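PDB 6K2F: actin binding protein family protein from Entamoeba histolytica HM-1:IMSS, which probably binds actin monomers and inhibits their polymerisation as a twinfilin, the piece here being an N-terminal domain of the ADF/cofilin family. Local coordinates for residues 21-27 / 62-68; 52-58 / 123-127; 78-84 / 112-118. One frame throughout, in Å; residues are numbered along the deposited sequence.

Contact 1 of 3, residues 21-27 / 62-68; sequences GRFIQAT and SYILFRT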
loop_
_atom_site.group_PDB
_atom_site.type_symbol
_atom_site.label_atom_id
_atom_site.label_comp_id
_atom_site.label_asym_id
_atom_site.label_seq_id
_atom_site.Cartn_x
_atom_site.Cartn_y
_atom_site.Cartn_z
ATOM N N GLY A 21 0.363 1.035 -4.602
ATOM C CA GLY A 21 1.010 2.069 -3.777
ATOM C C GLY A 21 -0.080 2.881 -3.130
ATOM O O GLY A 21 -1.255 2.687 -3.508
ATOM N N ARG A 22 0.276 3.791 -2.235
ATOM C CA ARG A 22 -0.734 4.557 -1.484
ATOM C C ARG A 22 -0.753 6.018 -1.928
ATOM O O ARG A 22 -1.858 6.572 -2.059
ATOM C CB ARG A 22 -0.488 4.431 0.016
ATOM C CG ARG A 22 -1.511 5.199 0.842
ATOM C CD ARG A 22 -2.950 4.731 0.658
ATOM N NE ARG A 22 -3.140 3.403 1.212
ATOM C CZ ARG A 22 -4.241 2.684 1.105
ATOM N NH1 ARG A 22 -5.285 3.130 0.424
ATOM N NH2 ARG A 22 -4.293 1.482 1.652
ATOM N N PHE A 23 0.394 6.691 -1.999
ATOM C CA PHE A 23 0.330 8.122 -2.341
ATOM C C PHE A 23 1.567 8.601 -3.085
ATOM O O PHE A 23 2.622 7.990 -3.040
ATOM C CB PHE A 23 0.025 8.960 -1.101
ATOM C CG PHE A 23 1.052 9.040 -0.007
ATOM C CD1 PHE A 23 2.139 9.883 -0.100
ATOM C CD2 PHE A 23 0.821 8.405 1.199
ATOM C CE1 PHE A 23 2.991 10.046 0.975
ATOM C CE2 PHE A 23 1.675 8.578 2.277
ATOM C CZ PHE A 23 2.761 9.395 2.160
ATOM N N ILE A 24 1.350 9.724 -3.747
ATOM C CA ILE A 24 2.384 10.447 -4.528
ATOM C C ILE A 24 2.425 11.865 -3.993
ATOM O O ILE A 24 1.392 12.507 -3.936
ATOM C CB ILE A 24 2.070 10.439 -6.029
ATOM C CG1 ILE A 24 1.931 9.014 -6.561
ATOM C CG2 ILE A 24 3.124 11.245 -6.774
ATOM C CD1 ILE A 24 1.272 8.926 -7.937
ATOM N N GLN A 25 3.586 12.301 -3.551
ATOM C CA GLN A 25 3.788 13.709 -3.161
ATOM C C GLN A 25 4.286 14.421 -4.401
ATOM O O GLN A 25 5.149 13.832 -5.109
ATOM C CB GLN A 25 4.797 13.859 -2.035
ATOM C CG GLN A 25 4.939 15.299 -1.554
ATOM C CD GLN A 25 5.896 15.358 -0.394
ATOM O OE1 GLN A 25 6.828 14.566 -0.303
ATOM N NE2 GLN A 25 5.670 16.304 0.490
ATOM N N ALA A 26 3.743 15.597 -4.682
ATOM C CA ALA A 26 4.153 16.363 -5.876
ATOM C C ALA A 26 4.403 17.812 -5.479
ATOM O O ALA A 26 3.750 18.316 -4.566
ATOM C CB ALA A 26 3.105 16.253 -6.950
ATOM N N THR A 27 5.320 18.471 -6.166
ATOM C CA THR A 27 5.580 19.911 -5.970
ATOM C C THR A 27 5.675 20.580 -7.331
ATOM O O THR A 27 5.935 19.907 -8.345
ATOM C CB THR A 27 6.846 20.207 -5.152
ATOM O OG1 THR A 27 7.983 19.668 -5.826
ATOM C CG2 THR A 27 6.773 19.620 -3.762
ATOM N N SER A 62 3.118 21.543 -0.631
ATOM C CA SER A 62 3.183 20.321 -1.460
ATOM C C SER A 62 1.794 19.749 -1.618
ATOM O O SER A 62 0.884 20.105 -0.837
ATOM C CB SER A 62 4.166 19.288 -0.965
ATOM O OG SER A 62 3.805 18.754 0.294
ATOM N N TYR A 63 1.628 18.934 -2.643
ATOM C CA TYR A 63 0.405 18.145 -2.843
ATOM C C TYR A 63 0.670 16.690 -2.502
ATOM O O TYR A 63 1.743 16.158 -2.793
ATOM C CB TYR A 63 -0.036 18.194 -4.292
ATOM C CG TYR A 63 -0.276 19.566 -4.848
ATOM C CD1 TYR A 63 -1.341 20.332 -4.426
ATOM C CD2 TYR A 63 0.535 20.074 -5.848
ATOM C CE1 TYR A 63 -1.589 21.584 -4.968
ATOM C CE2 TYR A 63 0.281 21.301 -6.424
ATOM C CZ TYR A 63 -0.774 22.071 -5.984
ATOM O OH TYR A 63 -0.963 23.297 -6.560
ATOM N N ILE A 64 -0.350 16.025 -1.977
ATOM C CA ILE A 64 -0.327 14.546 -1.807
ATOM C C ILE A 64 -1.554 13.989 -2.514
ATOM O O ILE A 64 -2.657 14.410 -2.203
ATOM C CB ILE A 64 -0.384 14.095 -0.339
ATOM C CG1 ILE A 64 0.637 14.793 0.557
ATOM C CG2 ILE A 64 -0.260 12.574 -0.304
ATOM C CD1 ILE A 64 2.003 14.300 0.375
ATOM N N LEU A 65 -1.337 13.104 -3.478
ATOM C CA LEU A 65 -2.419 12.327 -4.112
ATOM C C LEU A 65 -2.518 11.016 -3.348
ATOM O O LEU A 65 -1.583 10.223 -3.429
ATOM C CB LEU A 65 -2.098 12.117 -5.587
ATOM C CG LEU A 65 -1.822 13.393 -6.361
ATOM C CD1 LEU A 65 -1.457 13.083 -7.793
ATOM C CD2 LEU A 65 -3.012 14.322 -6.286
ATOM N N PHE A 66 -3.567 10.874 -2.560
ATOM C CA PHE A 66 -3.689 9.787 -1.570
ATOM C C PHE A 66 -4.826 8.860 -2.016
ATOM O O PHE A 66 -5.983 9.248 -2.092
ATOM C CB PHE A 66 -3.930 10.370 -0.187
ATOM C CG PHE A 66 -3.738 9.375 0.923
ATOM C CD1 PHE A 66 -4.750 8.484 1.226
ATOM C CD2 PHE A 66 -2.573 9.358 1.675
ATOM C CE1 PHE A 66 -4.595 7.577 2.255
ATOM C CE2 PHE A 66 -2.404 8.412 2.677
ATOM C CZ PHE A 66 -3.418 7.537 2.970
ATOM N N ARG A 67 -4.484 7.621 -2.268
ATOM C CA ARG A 67 -5.438 6.629 -2.817
ATOM C C ARG A 67 -6.370 6.127 -1.711
ATOM O O ARG A 67 -5.882 5.744 -0.650
ATOM C CB ARG A 67 -4.670 5.468 -3.442
ATOM C CG ARG A 67 -5.565 4.503 -4.204
ATOM C CD ARG A 67 -4.809 3.336 -4.815
ATOM N NE ARG A 67 -4.012 2.627 -3.825
ATOM C CZ ARG A 67 -4.471 1.792 -2.903
ATOM N NH1 ARG A 67 -5.764 1.529 -2.812
ATOM N NH2 ARG A 67 -3.634 1.205 -2.065
ATOM N N THR A 68 -7.673 6.143 -1.956
ATOM C CA THR A 68 -8.669 5.578 -1.018
ATOM C C THR A 68 -8.812 4.082 -1.276
ATOM O O THR A 68 -8.164 3.535 -2.188
ATOM C CB THR A 68 -10.044 6.250 -1.121
ATOM O OG1 THR A 68 -10.731 5.792 -2.288
ATOM C CG2 THR A 68 -9.939 7.759 -1.115
#
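Gly21 O is gripped by two nitrogens of one guanidinium: Arg67 approaches side-on, its NE 2.8 Å and its NH2 3.2 Å from Gly21 O, with the oxygen lying in the plane of the group. The NE bond is the straighter (N-H...O 163°), while NH2 reaches the oxygen from above its carbonyl plane. Arg67 turns back to this site through a bend at chi3. Arg22 returns the grip, its NH1 2.9 Å from Arg67 O, and the two guanidinium groups stack with their centres 4.1 Å apart. Bends at chi2 and chi3 fold Arg22 back so that CD lies over one face of the Phe66 ring, a CH-pi contact 4.0 Å from the centroid. The Phe23 and Phe66 rings are tilted by only 23° but displaced so far that they hardly overlap, Phe23 CD2 touching Phe66 CE2; Phe23 CD1 rests on Ile64 CG2. At the far end Gln25 NE2 donates to Ser62 OG at 3.1 Å and also to Tyr55 O. Strands 23-27 and 62-68 pair antiparallel in the central sheet of the ADF-homology fold; on its other edge the chain bulges at Arg22 and Phe23 against Glu39. The arginine pair adds side-chain-to-carbonyl bonds beyond the last backbone bond, Arg67 N to Arg22 O, and its buried charge is probably balanced by salt bridges from Arg22 to Asp48 and Glu69.

Contact 2 of 3, residues 52-58 / 123-127; sequences VLKYLVE and FSDFG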
loop_
_atom_site.group_PDB
_atom_site.type_symbol
_atom_site.label_atom_id
_atom_site.label_comp_id
_atom_site.label_asym_id
_atom_site.label_seq_id
_atom_site.Cartn_x
_atom_site.Cartn_y
_atom_site.Cartn_z
ATOM N N VAL A 52 1.667 10.412 5.740
ATOM C CA VAL A 52 1.769 11.737 5.076
ATOM C C VAL A 52 2.639 12.664 5.927
ATOM O O VAL A 52 3.412 13.469 5.350
ATOM C CB VAL A 52 0.378 12.339 4.853
ATOM C CG1 VAL A 52 0.462 13.830 4.511
ATOM C CG2 VAL A 52 -0.352 11.554 3.783
ATOM N N LEU A 53 2.511 12.579 7.247
ATOM C CA LEU A 53 3.190 13.524 8.171
ATOM C C LEU A 53 4.713 13.423 8.033
ATOM O O LEU A 53 5.404 14.407 8.415
ATOM C CB LEU A 53 2.723 13.216 9.592
ATOM C CG LEU A 53 1.225 13.332 9.839
ATOM C CD1 LEU A 53 0.888 12.961 11.277
ATOM C CD2 LEU A 53 0.743 14.727 9.526
ATOM N N LYS A 54 5.226 12.280 7.572
ATOM C CA LYS A 54 6.678 12.042 7.381
ATOM C C LYS A 54 7.199 12.755 6.119
ATOM O O LYS A 54 8.420 12.923 6.001
ATOM C CB LYS A 54 6.952 10.548 7.192
ATOM C CG LYS A 54 6.707 9.641 8.389
ATOM C CD LYS A 54 7.241 8.231 8.136
ATOM C CE LYS A 54 7.554 7.441 9.391
ATOM N NZ LYS A 54 6.323 6.953 10.055
ATOM N N TYR A 55 6.317 13.133 5.194
ATOM C CA TYR A 55 6.694 13.684 3.875
ATOM C C TYR A 55 6.512 15.194 3.802
ATOM O O TYR A 55 7.216 15.817 3.022
ATOM C CB TYR A 55 5.836 13.014 2.808
ATOM C CG TYR A 55 6.273 11.600 2.531
ATOM C CD1 TYR A 55 5.835 10.542 3.308
ATOM C CD2 TYR A 55 7.166 11.315 1.518
ATOM C CE1 TYR A 55 6.265 9.243 3.079
ATOM C CE2 TYR A 55 7.580 10.016 1.254
ATOM C CZ TYR A 55 7.115 8.969 2.027
ATOM O OH TYR A 55 7.550 7.698 1.765
ATOM N N LEU A 56 5.617 15.768 4.592
ATOM C CA LEU A 56 5.441 17.237 4.560
ATOM C C LEU A 56 6.699 17.917 5.094
ATOM O O LEU A 56 7.394 17.380 5.991
ATOM C CB LEU A 56 4.193 17.639 5.347
ATOM C CG LEU A 56 2.874 17.028 4.853
ATOM C CD1 LEU A 56 1.696 17.495 5.698
ATOM C CD2 LEU A 56 2.624 17.359 3.383
ATOM N N VAL A 57 7.022 19.067 4.526
ATOM C CA VAL A 57 8.167 19.887 4.987
ATOM C C VAL A 57 7.595 21.217 5.470
ATOM O O VAL A 57 6.931 21.890 4.694
ATOM C CB VAL A 57 9.202 20.104 3.874
ATOM C CG1 VAL A 57 10.314 21.000 4.359
ATOM C CG2 VAL A 57 9.770 18.783 3.363
ATOM N N GLU A 58 7.799 21.550 6.738
ATOM C CA GLU A 58 7.117 22.733 7.325
ATOM C C GLU A 58 7.479 23.989 6.522
ATOM O O GLU A 58 8.673 24.216 6.225
ATOM C CB GLU A 58 7.425 22.865 8.813
ATOM C CG GLU A 58 6.645 23.983 9.492
ATOM C CD GLU A 58 7.218 25.377 9.362
ATOM O OE1 GLU A 58 8.439 25.516 9.065
ATOM O OE2 GLU A 58 6.486 26.348 9.665
ATOM N N PHE A 123 0.551 20.616 9.614
ATOM C CA PHE A 123 0.655 19.141 9.582
ATOM C C PHE A 123 -0.556 18.498 10.256
ATOM O O PHE A 123 -1.052 17.447 9.776
ATOM C CB PHE A 123 1.915 18.668 10.285
ATOM C CG PHE A 123 3.215 18.870 9.544
ATOM C CD1 PHE A 123 3.368 19.823 8.553
ATOM C CD2 PHE A 123 4.308 18.102 9.909
ATOM C CE1 PHE A 123 4.579 19.972 7.912
ATOM C CE2 PHE A 123 5.521 18.253 9.262
ATOM C CZ PHE A 123 5.647 19.180 8.266
ATOM N N SER A 124 -1.054 19.098 11.322
ATOM C CA SER A 124 -2.149 18.536 12.145
ATOM C C SER A 124 -3.483 18.590 11.376
ATOM O O SER A 124 -4.466 17.985 11.858
ATOM C CB SER A 124 -2.218 19.231 13.483
ATOM O OG SER A 124 -2.528 20.613 13.357
ATOM N N ASP A 125 -3.541 19.259 10.227
ATOM C CA ASP A 125 -4.711 19.176 9.312
ATOM C C ASP A 125 -4.748 17.855 8.550
ATOM O O ASP A 125 -5.777 17.583 7.871
ATOM C CB ASP A 125 -4.757 20.325 8.316
ATOM C CG ASP A 125 -5.113 21.658 8.943
ATOM O OD1 ASP A 125 -5.825 21.683 10.003
ATOM O OD2 ASP A 125 -4.659 22.686 8.378
ATOM N N PHE A 126 -3.685 17.073 8.632
ATOM C CA PHE A 126 -3.548 15.794 7.908
ATOM C C PHE A 126 -3.356 14.677 8.919
ATOM O O PHE A 126 -3.665 14.847 10.113
ATOM C CB PHE A 126 -2.452 15.966 6.854
ATOM C CG PHE A 126 -2.732 17.103 5.904
ATOM C CD1 PHE A 126 -3.718 16.993 4.937
ATOM C CD2 PHE A 126 -2.009 18.288 5.952
ATOM C CE1 PHE A 126 -4.004 18.033 4.066
ATOM C CE2 PHE A 126 -2.271 19.317 5.050
ATOM C CZ PHE A 126 -3.266 19.194 4.110
ATOM N N GLY A 127 -2.874 13.534 8.441
ATOM C CA GLY A 127 -2.917 12.300 9.228
ATOM C C GLY A 127 -4.343 11.820 9.439
ATOM O O GLY A 127 -5.312 12.425 8.940
#
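Phe123 slides its ring under the side chain of Leu56, whose CB stands over one face in a CH-pi contact, 3.8 Å from the ring centroid and 26° off the normal. The two side chains pass each other in opposite directions, so the outer edge of the ring points at the loop backbone: Phe123 CZ lies 3.4 Å from Leu56 O and 3.5 Å from Glu58 N, the latter near the ring plane. A chi1 of -75°, which sets CG beside the backbone N, carries the ring across to this loop. Tyr85 meets the same ring edge-to-face, and Glu58 turns its carboxylate away to a salt bridge with Arg89.

Further in, Leu56 CD1 reaches Phe126 CD2 at 3.8 Å, the two side chains crossing at about a right angle. Within the ADF-homology fold, the contact fastens the loop that follows helix 45-49 to the short 3-10 turn between strand 114-120 and the C-terminal helix 127-137. No hydrogen bond links the two segments, which are joined by apolar groups over the face of the sheet that carries Ile64, Phe66 and Leu83; the bond from Phe126 N to Phe123 O, 2.9 Å long, belongs to the turn itself. Leu53 CD2 comes down on that turn, 3.3 Å from Phe123 O and 4.0 Å from Gly127 N, where Gly127 has a positive phi (67°). Nearer the sheet, Val52 CG1 approaches Phe126 CB at 4.3 Å, while both side chains also touch Leu83 of strand 77-85.

Contact 3 of 3, residues 78-84 / 112-118; sequences YKWLLLA and STFLYEI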
loop_
_atom_site.group_PDB
_atom_site.type_symbol
_atom_site.label_atom_id
_atom_site.label_comp_id
_atom_site.label_asym_id
_atom_site.label_seq_id
_atom_site.Cartn_x
_atom_site.Cartn_y
_atom_site.Cartn_z
ATOM N N TYR A 78 -9.187 3.685 -8.751
ATOM C CA TYR A 78 -9.609 4.068 -7.386
ATOM C C TYR A 78 -10.053 5.532 -7.366
ATOM O O TYR A 78 -9.640 6.343 -8.215
ATOM C CB TYR A 78 -8.442 3.867 -6.429
ATOM C CG TYR A 78 -8.235 2.451 -5.962
ATOM C CD1 TYR A 78 -8.955 1.970 -4.882
ATOM C CD2 TYR A 78 -7.314 1.600 -6.556
ATOM C CE1 TYR A 78 -8.754 0.700 -4.379
ATOM C CE2 TYR A 78 -7.097 0.322 -6.056
ATOM C CZ TYR A 78 -7.831 -0.137 -4.974
ATOM O OH TYR A 78 -7.666 -1.394 -4.432
ATOM N N LYS A 79 -10.824 5.877 -6.340
ATOM C CA LYS A 79 -11.034 7.276 -5.900
ATOM C C LYS A 79 -9.849 7.708 -5.028
ATOM O O LYS A 79 -9.286 6.883 -4.308
ATOM C CB LYS A 79 -12.348 7.376 -5.134
ATOM C CG LYS A 79 -13.589 7.108 -5.974
ATOM C CD LYS A 79 -14.232 8.358 -6.434
ATOM C CE LYS A 79 -15.472 8.162 -7.278
ATOM N NZ LYS A 79 -15.947 9.477 -7.765
ATOM N N TRP A 80 -9.474 8.974 -5.113
ATOM C CA TRP A 80 -8.303 9.554 -4.414
ATOM C C TRP A 80 -8.728 10.760 -3.574
ATOM O O TRP A 80 -9.811 11.318 -3.798
ATOM C CB TRP A 80 -7.256 9.981 -5.440
ATOM C CG TRP A 80 -6.666 8.850 -6.227
ATOM C CD1 TRP A 80 -7.287 8.069 -7.152
ATOM C CD2 TRP A 80 -5.323 8.362 -6.119
ATOM N NE1 TRP A 80 -6.420 7.128 -7.632
ATOM C CE2 TRP A 80 -5.207 7.280 -7.023
ATOM C CE3 TRP A 80 -4.191 8.772 -5.412
ATOM C CZ2 TRP A 80 -4.007 6.598 -7.205
ATOM C CZ3 TRP A 80 -3.007 8.104 -5.602
ATOM C CH2 TRP A 80 -2.920 7.022 -6.477
ATOM N N LEU A 81 -7.867 11.119 -2.632
ATOM C CA LEU A 81 -7.901 12.429 -1.955
ATOM C C LEU A 81 -6.816 13.300 -2.566
ATOM O O LEU A 81 -5.702 12.805 -2.823
ATOM C CB LEU A 81 -7.625 12.273 -0.460
ATOM C CG LEU A 81 -8.391 11.174 0.254
ATOM C CD1 LEU A 81 -7.887 11.069 1.682
ATOM C CD2 LEU A 81 -9.872 11.423 0.181
ATOM N N LEU A 82 -7.135 14.565 -2.771
ATOM C CA LEU A 82 -6.104 15.574 -3.082
ATOM C C LEU A 82 -5.840 16.321 -1.782
ATOM O O LEU A 82 -6.745 17.020 -1.309
ATOM C CB LEU A 82 -6.597 16.504 -4.189
ATOM C CG LEU A 82 -5.642 17.669 -4.480
ATOM C CD1 LEU A 82 -4.251 17.181 -4.848
ATOM C CD2 LEU A 82 -6.224 18.551 -5.567
ATOM N N LEU A 83 -4.672 16.101 -1.194
ATOM C CA LEU A 83 -4.261 16.815 0.034
ATOM C C LEU A 83 -3.385 17.970 -0.426
ATOM O O LEU A 83 -2.402 17.713 -1.125
ATOM C CB LEU A 83 -3.493 15.870 0.951
ATOM C CG LEU A 83 -4.181 14.541 1.269
ATOM C CD1 LEU A 83 -3.331 13.737 2.236
ATOM C CD2 LEU A 83 -5.578 14.741 1.819
ATOM N N ALA A 84 -3.744 19.196 -0.090
ATOM C CA ALA A 84 -2.925 20.351 -0.496
ATOM C C ALA A 84 -2.444 21.004 0.791
ATOM O O ALA A 84 -3.288 21.591 1.511
ATOM C CB ALA A 84 -3.719 21.296 -1.335
ATOM N N SER A 112 -13.905 12.182 -11.982
ATOM C CA SER A 112 -14.308 11.030 -11.128
ATOM C C SER A 112 -13.201 10.705 -10.119
ATOM O O SER A 112 -13.455 9.955 -9.171
ATOM C CB SER A 112 -14.653 9.801 -11.945
ATOM O OG SER A 112 -13.484 9.212 -12.511
ATOM N N THR A 113 -12.002 11.245 -10.324
ATOM C CA THR A 113 -10.779 10.775 -9.642
ATOM C C THR A 113 -10.870 11.067 -8.146
ATOM O O THR A 113 -10.465 10.191 -7.351
ATOM C CB THR A 113 -9.532 11.461 -10.209
ATOM O OG1 THR A 113 -9.473 11.157 -11.605
ATOM C CG2 THR A 113 -8.264 11.044 -9.493
ATOM N N PHE A 114 -11.251 12.285 -7.774
ATOM C CA PHE A 114 -11.071 12.784 -6.385
ATOM C C PHE A 114 -12.391 12.746 -5.631
ATOM O O PHE A 114 -13.387 13.353 -6.033
ATOM C CB PHE A 114 -10.431 14.167 -6.372
ATOM C CG PHE A 114 -9.043 14.114 -6.941
ATOM C CD1 PHE A 114 -7.998 13.617 -6.184
ATOM C CD2 PHE A 114 -8.807 14.490 -8.255
ATOM C CE1 PHE A 114 -6.722 13.547 -6.706
ATOM C CE2 PHE A 114 -7.532 14.409 -8.778
ATOM C CZ PHE A 114 -6.498 13.939 -8.009
ATOM N N LEU A 115 -12.370 12.007 -4.535
ATOM C CA LEU A 115 -13.513 11.926 -3.598
ATOM C C LEU A 115 -13.574 13.260 -2.852
ATOM O O LEU A 115 -14.666 13.858 -2.759
ATOM C CB LEU A 115 -13.232 10.745 -2.667
ATOM C CG LEU A 115 -14.285 10.455 -1.607
ATOM C CD1 LEU A 115 -15.506 9.816 -2.240
ATOM C CD2 LEU A 115 -13.706 9.562 -0.524
ATOM N N TYR A 116 -12.418 13.732 -2.377
ATOM C CA TYR A 116 -12.312 15.014 -1.655
ATOM C C TYR A 116 -11.024 15.730 -2.045
ATOM O O TYR A 116 -10.005 15.068 -2.303
ATOM C CB TYR A 116 -12.242 14.796 -0.143
ATOM C CG TYR A 116 -13.472 14.165 0.441
ATOM C CD1 TYR A 116 -14.698 14.805 0.362
ATOM C CD2 TYR A 116 -13.406 12.927 1.057
ATOM C CE1 TYR A 116 -15.837 14.237 0.899
ATOM C CE2 TYR A 116 -14.543 12.342 1.585
ATOM C CZ TYR A 116 -15.751 12.999 1.509
ATOM O OH TYR A 116 -16.868 12.438 2.057
ATOM N N GLU A 117 -11.088 17.054 -2.001
ATOM C CA GLU A 117 -9.898 17.925 -2.053
ATOM C C GLU A 117 -9.809 18.568 -0.675
ATOM O O GLU A 117 -10.762 19.292 -0.309
ATOM C CB GLU A 117 -10.032 18.891 -3.218
ATOM C CG GLU A 117 -10.191 18.172 -4.556
ATOM C CD GLU A 117 -10.172 19.100 -5.760
ATOM O OE1 GLU A 117 -9.984 20.307 -5.547
ATOM O OE2 GLU A 117 -10.348 18.613 -6.904
ATOM N N ILE A 118 -8.721 18.341 0.037
ATOM C CA ILE A 118 -8.523 18.771 1.445
ATOM C C ILE A 118 -7.397 19.804 1.493
ATOM O O ILE A 118 -6.214 19.442 1.294
ATOM C CB ILE A 118 -8.259 17.584 2.374
ATOM C CG1 ILE A 118 -9.369 16.547 2.255
ATOM C CG2 ILE A 118 -8.084 18.074 3.803
ATOM C CD1 ILE A 118 -9.135 15.294 3.059
#
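Leu82 CB and Trp80 CB both lie against the ring of Phe114, each 3.8 Å from it, Leu82 at CD1 and Trp80 at CE1. With chi1 near -64°, Phe114 CG sits beside its own backbone N, which brings the CD1 edge of the ring against the neighbouring strand, Phe114 CD1 lying 3.6 Å from Leu82 N. Thr113 CG2 lies over one face of that ring. Phe105 and Leu109 of helix 103-109 pack on Phe114, Phe105 also on Leu82, while Trp80 meets Phe12. The other side carries Leu81, Leu83, Tyr116 and Ile118. There Leu83 CD2 meets Ile118 CD1 at 3.8 Å, the two side chains lying side by side and pointing the same way; Leu81 CD2 comes to the edge of the Tyr116 ring in a similar arrangement. Tyr131 and Phe134 of helix 127-137 cover Leu81, Tyr116 and Ile118, and Phe126 packs on Leu83.

Between the two layers the backbones pair in parallel. Leu82 bonds on both sides, its N to Tyr116 O and its O to Ile118 N, the latter 2.7 Å long and nearly straight at 175°. A corner at Leu115 interrupts the pattern: Leu115 N donates to Trp80 O at 2.8 Å, whereas Tyr116 N, buried here, has no partner. At the polar edge, Lys79 bends at chi2 and brings NZ to Ser112 O at 2.9 Å. Glu117 lays its CG by Leu82 CB and sends its carboxylate to Arg106. Two parallel neighbouring strands, 77-85 and 114-120, joined through helices 92-101 and 103-109, form a beta-alpha-beta crossover, here in the helix-flanked mixed sheet of the ADF-homology domain.

Contacts 1 and 3 are successive parts of one sheet, their centres about 9 Å apart: strand 62-68 also pairs with strand 77-85, through a probable hydrogen bond from Leu81 N to Phe66 O of 2.7 Å. Contact 2 closes over one face of that sheet, about 12 Å between centres from contact 1 and about 17 Å from contact 3. Its loop 52-58 meets contact 1 where Tyr55 packs on Phe23 and Val52 on Phe66, while its turn 123-127 meets contact 3 through Phe126 CZ, 3.5 Å from Ala84 O. Contact 2 is thereby tied to strand 77-85, which belongs to contact 3 and borders contact 1. All three lie within the one ADF-family domain.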